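Local coordinates for protein Pcdhgb2 (Mus musculus, PDB 5SZR) that probably mediates calcium-dependent cell adhesion through its extracellular cadherin domains and may help establish and maintain specific neuronal connections in the brain, at residues D144-V149 and A188-P193. Residues are numbered along the deposited sequence; the frame is centred on the assembly and turned at random.
With CA (calcium ion), chain L.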
loop_
_atom_site.group_PDB
_atom_site.type_symbol
_atom_site.label_atom_id
_atom_site.label_comp_id
_atom_site.label_asym_id
_atom_site.label_seq_id
_atom_site.Cartn_x
_atom_site.Cartn_y
_atom_site.Cartn_z
ATOM N N ASP A 144 -28.810 4.143 35.822
ATOM C CA ASP A 144 -29.040 3.212 34.723
ATOM C C ASP A 144 -28.321 3.740 33.485
ATOM O O ASP A 144 -28.721 4.760 32.915
ATOM C CB ASP A 144 -30.535 3.049 34.466
ATOM C CG ASP A 144 -30.883 1.688 33.898
ATOM O OD1 ASP A 144 -30.344 0.678 34.398
ATOM O OD2 ASP A 144 -31.699 1.628 32.954
ATOM N N VAL A 145 -27.262 3.043 33.068
ATOM C CA VAL A 145 -26.396 3.488 31.981
ATOM C C VAL A 145 -26.567 2.563 30.785
ATOM O O VAL A 145 -26.778 1.354 30.933
ATOM C CB VAL A 145 -24.918 3.531 32.424
ATOM C CG1 VAL A 145 -24.031 4.112 31.321
ATOM C CG2 VAL A 145 -24.772 4.323 33.701
ATOM N N TYR A 146 -26.471 3.141 29.589
ATOM C CA TYR A 146 -26.465 2.377 28.351
ATOM C C TYR A 146 -25.432 2.961 27.399
ATOM O O TYR A 146 -25.196 4.172 27.379
ATOM C CB TYR A 146 -27.846 2.355 27.692
ATOM C CG TYR A 146 -28.851 1.531 28.462
ATOM C CD1 TYR A 146 -29.052 0.189 28.166
ATOM C CD2 TYR A 146 -29.587 2.091 29.498
ATOM C CE1 TYR A 146 -29.969 -0.569 28.873
ATOM C CE2 TYR A 146 -30.505 1.343 30.208
ATOM C CZ TYR A 146 -30.693 0.015 29.893
ATOM O OH TYR A 146 -31.602 -0.734 30.601
ATOM N N CYS A 147 -24.815 2.083 26.613
ATOM C CA CYS A 147 -23.718 2.446 25.734
ATOM C C CYS A 147 -24.107 2.280 24.273
ATOM O O CYS A 147 -25.006 1.512 23.922
ATOM C CB CYS A 147 -22.481 1.594 26.016
ATOM S SG CYS A 147 -21.764 1.831 27.629
ATOM N N HIS A 148 -23.396 3.015 23.423
ATOM C CA HIS A 148 -23.471 2.847 21.981
ATOM C C HIS A 148 -22.172 3.368 21.386
ATOM O O HIS A 148 -21.427 4.109 22.032
ATOM C CB HIS A 148 -24.685 3.568 21.379
ATOM C CG HIS A 148 -24.602 5.061 21.448
ATOM N ND1 HIS A 148 -24.071 5.729 22.531
ATOM C CD2 HIS A 148 -24.980 6.016 20.566
ATOM C CE1 HIS A 148 -24.132 7.031 22.315
ATOM N NE2 HIS A 148 -24.678 7.231 21.129
ATOM N N VAL A 149 -21.907 2.956 20.152
ATOM C CA VAL A 149 -20.693 3.326 19.435
ATOM C C VAL A 149 -21.028 4.438 18.454
ATOM O O VAL A 149 -22.074 4.405 17.796
ATOM C CB VAL A 149 -20.094 2.107 18.710
ATOM C CG1 VAL A 149 -18.913 2.513 17.825
ATOM C CG2 VAL A 149 -19.666 1.060 19.717
ATOM N N ALA A 188 -24.321 6.947 28.704
ATOM C CA ALA A 188 -25.170 7.990 29.262
ATOM C C ALA A 188 -26.176 7.381 30.229
ATOM O O ALA A 188 -26.653 6.260 30.026
ATOM C CB ALA A 188 -25.900 8.764 28.158
ATOM N N ASP A 189 -26.496 8.128 31.282
ATOM C CA ASP A 189 -27.491 7.672 32.239
ATOM C C ASP A 189 -28.879 8.162 31.841
ATOM O O ASP A 189 -29.036 9.058 31.008
ATOM C CB ASP A 189 -27.146 8.125 33.665
ATOM C CG ASP A 189 -27.056 9.643 33.817
ATOM O OD1 ASP A 189 -27.850 10.383 33.204
ATOM O OD2 ASP A 189 -26.184 10.104 34.582
ATOM N N ARG A 190 -29.894 7.567 32.462
ATOM C CA ARG A 190 -31.273 7.911 32.151
ATOM C C ARG A 190 -31.910 8.708 33.284
ATOM O O ARG A 190 -33.033 8.418 33.713
ATOM C CB ARG A 190 -32.072 6.644 31.846
ATOM C CG ARG A 190 -31.575 5.910 30.604
ATOM C CD ARG A 190 -32.352 4.629 30.350
ATOM N NE ARG A 190 -31.944 3.988 29.102
ATOM C CZ ARG A 190 -32.700 3.915 28.011
ATOM N NH1 ARG A 190 -33.919 4.437 28.011
ATOM N NH2 ARG A 190 -32.236 3.312 26.923
ATOM N N GLY A 191 -31.194 9.721 33.774
ATOM C CA GLY A 191 -31.729 10.650 34.741
ATOM C C GLY A 191 -32.168 11.953 34.090
ATOM O O GLY A 191 -32.096 12.141 32.879
ATOM N N LYS A 192 -32.639 12.863 34.934
ATOM C CA LYS A 192 -33.088 14.170 34.471
ATOM C C LYS A 192 -32.419 15.284 35.272
ATOM O O LYS A 192 -32.732 15.483 36.445
ATOM C CB LYS A 192 -34.609 14.288 34.572
ATOM C CG LYS A 192 -35.371 13.258 33.752
ATOM C CD LYS A 192 -36.196 12.350 34.649
ATOM C CE LYS A 192 -37.052 11.394 33.834
ATOM N NZ LYS A 192 -37.944 10.575 34.702
ATOM N N PRO A 193 -31.484 16.009 34.638
ATOM C CA PRO A 193 -31.042 15.795 33.256
ATOM C C PRO A 193 -30.026 14.659 33.142
ATOM O O PRO A 193 -29.397 14.318 34.146
ATOM C CB PRO A 193 -30.405 17.135 32.893
ATOM C CG PRO A 193 -29.842 17.617 34.180
ATOM C CD PRO A 193 -30.825 17.179 35.245
HETATM CA CA CA L . -25.745 9.265 37.045
#
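Chi1 of -64° and -70° sets CG of R190 and of Y146 anti to its own carbonyl carbon; the extended R190 chain then crosses the phenol obliquely, CD and NE touching CD2 and CE2. R190 NE lies 3.1 Å from Y146 CD2, and R190 NH2 stands over one face of the ring, 3.9 Å above the plane and offset toward the rim. The guanidinium, 81° from the ring, makes an off-centre cation-pi contact, with R190 CZ 4.5 Å from the Y146 ring centroid. D144 OD2 accepts a weak bond from Y146 OH, and its charge may also favour the arginine, although no N-H points at it; OD1 pairs with K162. Beneath this arginine-tyrosine contact, strand 145-149, an outermost strand of the cadherin repeat's sheet, lies antiparallel to 180-189. Y146 and A188 form a hydrogen-bonded pair, Y146 N to A188 O and A188 N to Y146 O both 3.2 Å. Two residues along each chain, R190 N bonds only weakly to D144 O, where the strand gives way to loop. On the other face of the sheet, beside V145, D189 OD2 binds calcium at 2.6 Å, with N104, C106, D136, D138 and N142, at the junction with the preceding repeat; D189 OD1 accepts from L195 N.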